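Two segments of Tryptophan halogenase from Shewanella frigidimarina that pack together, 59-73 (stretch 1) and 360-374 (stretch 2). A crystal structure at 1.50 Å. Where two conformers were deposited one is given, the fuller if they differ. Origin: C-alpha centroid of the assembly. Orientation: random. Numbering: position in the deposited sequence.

Stretch 1, residues 59-73: GEGTWPSMRSTLSKI
Stretch 2 (360-374) LEASALALIEWTAST

How do the two backbones lie against each other? Stretch 1 runs as a short strand, 60-61, then a loop that leads into a helix ending at Ile73; stretch 2 enters a helix at about Ser363 that runs through Thr374 and continues beyond the stretch. The helix axes come within 10.5 Å, their N-to-C directions 46° apart. CA atoms pair as Gly61 with Ala362 (6.0 Å), Thr62 with Leu365 (6.1 Å), Trp63 with Ala366 (6.4 Å) and Thr69 with Glu369 (7.0 Å). Together the stretches bury 638 Å², both sides summed.

What holds the turn before the helix of stretch 2? Glu361 (phi/psi 67/12) and Ala362 (52/58) both have positive phi. The indole of Trp63 (chi1 -82°, chi2 70°) presents its edge to them, and NE1 donates a nearly straight hydrogen bond, 2.7 Å, to Glu361 O. Water 2 lies 2.6 Å from Ala362 O and 3.3 Å from Gly61 O, and accepts from Ala366 N (3.1 Å), so this free helical amide is satisfied by solvent.

Which side chains fill the first helical turns? Leu365 (m, t) points toward stretch 1, its CD1 3.9 Å from Thr62 CG2 and its CB 4.0 Å from CE of selenomethionine Met66 (t, p, p). Its backbone N donates to water 1 (3.0 Å), which also lies 2.8 Å from Glu60 OE2. The next residue, Ala366, brings its CB to 4.2 Å from Trp63 CD1.

Why is Glu369 so central? Its carboxylate (m, t, chi3 85°) reaches the beginning of the stretch 1 helix and accepts two short hydrogen bonds: Ser65 OG (p) to OE2 at 2.6 Å, and Thr69 OG1 (m) to OE1 at 2.5 Å. Water 3 donates to Glu369 OE2 (2.7 Å) and accepts from Trp63 N (2.8 Å), tying in the loop. Beyond it, Ser373 CB lies 3.9 Å from Lys72 NZ, while Ser373 OG (p) donates back to Glu369 O at 2.7 Å.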

# COMPACT_ATOMS: atom_id res chain seq x y z
N GLY A 59 -7.30 -10.75 -2.74
CA GLY A 59 -6.35 -10.05 -3.61
C GLY A 59 -5.99 -8.72 -2.95
O GLY A 59 -6.85 -8.07 -2.35
N GLU A 60 -4.72 -8.33 -3.10
CA GLU A 60 -4.18 -7.16 -2.46
C GLU A 60 -3.25 -6.45 -3.42
O GLU A 60 -2.67 -7.11 -4.29
CB GLU A 60 -3.38 -7.57 -1.22
CG GLU A 60 -3.05 -6.40 -0.34
CD GLU A 60 -2.60 -6.82 1.05
OE1 GLU A 60 -2.58 -8.03 1.32
OE2 GLU A 60 -2.30 -5.93 1.88
N GLY A 61 -3.18 -5.13 -3.32
CA GLY A 61 -2.27 -4.32 -4.11
C GLY A 61 -1.03 -3.87 -3.36
O GLY A 61 -1.00 -3.75 -2.12
N THR A 62 -0.01 -3.53 -4.14
CA THR A 62 1.25 -3.01 -3.63
C THR A 62 1.62 -1.70 -4.29
O THR A 62 0.97 -1.25 -5.24
CB THR A 62 2.43 -3.98 -3.82
OG1 THR A 62 3.03 -3.80 -5.11
CG2 THR A 62 2.01 -5.39 -3.68
N TRP A 63 2.67 -1.09 -3.76
CA TRP A 63 3.31 0.08 -4.35
C TRP A 63 4.55 -0.44 -5.11
O TRP A 63 4.93 -1.60 -4.98
CB TRP A 63 3.63 1.18 -3.28
CG TRP A 63 2.41 2.04 -2.99
CD1 TRP A 63 1.28 1.65 -2.33
CD2 TRP A 63 2.18 3.40 -3.39
NE1 TRP A 63 0.38 2.68 -2.28
CE2 TRP A 63 0.90 3.77 -2.92
CE3 TRP A 63 2.93 4.35 -4.09
CZ2 TRP A 63 0.35 5.02 -3.18
CZ3 TRP A 63 2.40 5.59 -4.30
CH2 TRP A 63 1.13 5.92 -3.85
N PRO A 64 5.18 0.44 -5.88
CA PRO A 64 6.38 0.03 -6.59
C PRO A 64 7.54 -0.38 -5.71
O PRO A 64 8.43 -1.08 -6.19
CB PRO A 64 6.74 1.26 -7.40
CG PRO A 64 5.44 2.00 -7.60
CD PRO A 64 4.70 1.77 -6.30
N SER A 65 7.51 0.03 -4.44
CA SER A 65 8.49 -0.41 -3.46
C SER A 65 8.63 -1.94 -3.41
O SER A 65 9.72 -2.46 -3.12
CB SER A 65 8.09 0.12 -2.09
OG SER A 65 6.74 -0.20 -1.81
N MSE A 66 7.55 -2.66 -3.74
CA MSE A 66 7.55 -4.10 -3.62
C MSE A 66 8.56 -4.72 -4.58
O MSE A 66 9.12 -5.77 -4.29
CB MSE A 66 6.17 -4.67 -3.87
CG MSE A 66 6.05 -6.15 -3.54
SE MSE A 66 6.55 -6.66 -1.71
CE MSE A 66 4.98 -6.00 -0.82
N ARG A 67 8.81 -4.06 -5.71
CA ARG A 67 9.87 -4.56 -6.61
C ARG A 67 11.22 -4.62 -5.88
O ARG A 67 11.96 -5.62 -5.99
CB ARG A 67 9.98 -3.69 -7.87
CG ARG A 67 8.76 -3.67 -8.77
CD ARG A 67 8.96 -2.82 -10.04
NE ARG A 67 9.13 -1.42 -9.69
CZ ARG A 67 10.30 -0.81 -9.52
NH1 ARG A 67 11.43 -1.45 -9.75
NH2 ARG A 67 10.33 0.46 -9.13
N SER A 68 11.49 -3.57 -5.11
CA SER A 68 12.73 -3.49 -4.34
C SER A 68 12.76 -4.49 -3.20
O SER A 68 13.75 -5.15 -2.99
CB SER A 68 12.99 -2.07 -3.83
OG SER A 68 14.13 -2.05 -3.01
N THR A 69 11.65 -4.59 -2.47
CA THR A 69 11.56 -5.57 -1.39
C THR A 69 11.83 -6.99 -1.90
O THR A 69 12.60 -7.74 -1.30
CB THR A 69 10.19 -5.46 -0.74
OG1 THR A 69 10.09 -4.19 -0.13
CG2 THR A 69 9.95 -6.49 0.31
N LEU A 70 11.17 -7.35 -2.99
CA LEU A 70 11.35 -8.71 -3.55
C LEU A 70 12.81 -8.93 -3.98
O LEU A 70 13.43 -9.95 -3.71
CB LEU A 70 10.43 -8.88 -4.76
CG LEU A 70 8.94 -9.06 -4.44
CD1 LEU A 70 8.14 -8.95 -5.73
CD2 LEU A 70 8.65 -10.35 -3.71
N SER A 71 13.36 -7.94 -4.65
CA SER A 71 14.73 -8.05 -5.10
C SER A 71 15.73 -8.19 -3.93
O SER A 71 16.62 -9.05 -3.93
CB SER A 71 15.08 -6.80 -5.90
OG SER A 71 16.42 -6.88 -6.39
N LYS A 72 15.55 -7.36 -2.89
CA LYS A 72 16.39 -7.43 -1.69
C LYS A 72 16.28 -8.77 -0.98
O LYS A 72 17.29 -9.34 -0.54
CB LYS A 72 16.04 -6.31 -0.74
CG LYS A 72 16.50 -4.93 -1.17
CD LYS A 72 16.27 -3.91 -0.09
CE LYS A 72 14.78 -3.62 0.15
NZ LYS A 72 14.58 -2.69 1.28
N ILE A 73 15.07 -9.31 -0.89
CA ILE A 73 14.87 -10.63 -0.26
C ILE A 73 15.50 -11.73 -1.09
O ILE A 73 15.95 -12.74 -0.53
CB ILE A 73 13.38 -10.90 -0.04
CG1 ILE A 73 12.84 -9.90 1.01
CG2 ILE A 73 13.09 -12.32 0.40
CD1 ILE A 73 11.37 -10.00 1.32
N LEU A 360 -7.77 2.16 0.73
CA LEU A 360 -7.70 3.25 -0.22
C LEU A 360 -6.23 3.63 -0.28
O LEU A 360 -5.61 3.94 0.73
CB LEU A 360 -8.51 4.44 0.27
CG LEU A 360 -8.66 5.69 -0.59
CD1 LEU A 360 -9.26 5.34 -1.90
CD2 LEU A 360 -9.51 6.74 0.08
N GLU A 361 -5.70 3.62 -1.47
CA GLU A 361 -4.29 3.87 -1.75
C GLU A 361 -3.35 2.78 -1.22
O GLU A 361 -2.12 3.00 -1.20
CB GLU A 361 -3.83 5.26 -1.32
CG GLU A 361 -4.54 6.37 -2.06
CD GLU A 361 -4.10 6.53 -3.50
OE1 GLU A 361 -3.11 5.88 -3.92
OE2 GLU A 361 -4.75 7.31 -4.21
N ALA A 362 -3.89 1.64 -0.80
CA ALA A 362 -3.09 0.45 -0.55
C ALA A 362 -1.90 0.73 0.39
O ALA A 362 -0.74 0.47 0.07
CB ALA A 362 -2.64 -0.20 -1.89
N SER A 363 -2.19 1.21 1.59
CA SER A 363 -1.13 1.53 2.53
C SER A 363 -0.60 0.33 3.26
O SER A 363 0.50 0.39 3.82
CB SER A 363 -1.58 2.61 3.52
OG SER A 363 -2.64 2.17 4.33
N ALA A 364 -1.32 -0.78 3.25
CA ALA A 364 -0.99 -1.87 4.20
C ALA A 364 0.38 -2.51 3.94
O ALA A 364 1.22 -2.59 4.86
CB ALA A 364 -2.07 -2.90 4.25
N LEU A 365 0.59 -3.03 2.73
CA LEU A 365 1.92 -3.64 2.45
C LEU A 365 3.03 -2.58 2.43
O LEU A 365 4.16 -2.85 2.84
CB LEU A 365 1.90 -4.44 1.15
CG LEU A 365 1.23 -5.81 1.29
CD1 LEU A 365 0.97 -6.42 -0.09
CD2 LEU A 365 2.09 -6.74 2.13
N ALA A 366 2.73 -1.37 1.96
CA ALA A 366 3.73 -0.28 1.98
C ALA A 366 4.25 -0.01 3.39
O ALA A 366 5.45 0.23 3.58
CB ALA A 366 3.09 0.98 1.43
N LEU A 367 3.36 -0.01 4.37
CA LEU A 367 3.77 0.21 5.78
C LEU A 367 4.59 -0.97 6.31
O LEU A 367 5.54 -0.77 7.06
CB LEU A 367 2.58 0.47 6.67
CG LEU A 367 1.93 1.84 6.54
CD1 LEU A 367 0.53 1.86 7.16
CD2 LEU A 367 2.89 2.86 7.20
N ILE A 368 4.20 -2.20 5.96
CA ILE A 368 5.00 -3.35 6.33
C ILE A 368 6.44 -3.20 5.78
O ILE A 368 7.45 -3.38 6.50
CB ILE A 368 4.32 -4.66 5.85
CG1 ILE A 368 3.12 -4.97 6.74
CG2 ILE A 368 5.30 -5.80 5.86
CD1 ILE A 368 2.16 -6.00 6.11
N GLU A 369 6.55 -2.89 4.49
CA GLU A 369 7.86 -2.73 3.86
C GLU A 369 8.64 -1.61 4.54
O GLU A 369 9.82 -1.74 4.76
CB GLU A 369 7.68 -2.38 2.39
CG GLU A 369 7.07 -3.42 1.48
CD GLU A 369 7.00 -2.81 0.08
OE1 GLU A 369 8.00 -2.88 -0.63
OE2 GLU A 369 5.96 -2.20 -0.27
N TRP A 370 7.99 -0.48 4.81
CA TRP A 370 8.68 0.65 5.42
C TRP A 370 9.20 0.23 6.79
O TRP A 370 10.34 0.47 7.13
CB TRP A 370 7.77 1.91 5.55
CG TRP A 370 8.47 2.91 6.38
CD1 TRP A 370 9.51 3.73 5.97
CD2 TRP A 370 8.32 3.14 7.78
NE1 TRP A 370 9.98 4.45 7.03
CE2 TRP A 370 9.27 4.12 8.16
CE3 TRP A 370 7.46 2.64 8.76
CZ2 TRP A 370 9.41 4.55 9.48
CZ3 TRP A 370 7.58 3.10 10.06
CH2 TRP A 370 8.56 4.05 10.41
N THR A 371 8.33 -0.37 7.60
CA THR A 371 8.73 -0.62 8.97
C THR A 371 9.87 -1.66 9.03
O THR A 371 10.87 -1.51 9.75
CB THR A 371 7.55 -1.09 9.85
OG1 THR A 371 6.38 -0.29 9.63
CG2 THR A 371 7.96 -0.99 11.31
N ALA A 372 9.72 -2.74 8.25
CA ALA A 372 10.71 -3.80 8.22
C ALA A 372 12.04 -3.32 7.64
O ALA A 372 13.10 -3.64 8.16
CB ALA A 372 10.18 -5.00 7.44
N SER A 373 11.96 -2.59 6.54
CA SER A 373 13.19 -2.08 5.93
C SER A 373 13.89 -1.07 6.87
O SER A 373 15.12 -1.06 6.96
CB SER A 373 12.94 -1.45 4.54
OG SER A 373 12.10 -0.31 4.60
N THR A 374 13.11 -0.24 7.55
CA THR A 374 13.67 0.71 8.49
C THR A 374 14.35 0.00 9.62
O THR A 374 15.46 0.36 10.00
CB THR A 374 12.55 1.65 9.00
OG1 THR A 374 12.07 2.38 7.87
CG2 THR A 374 13.07 2.60 10.01
O HOH W 1 -1.50 -3.60 0.63
O HOH W 2 0.75 -1.64 -0.35
O HOH W 3 3.43 -2.09 -1.21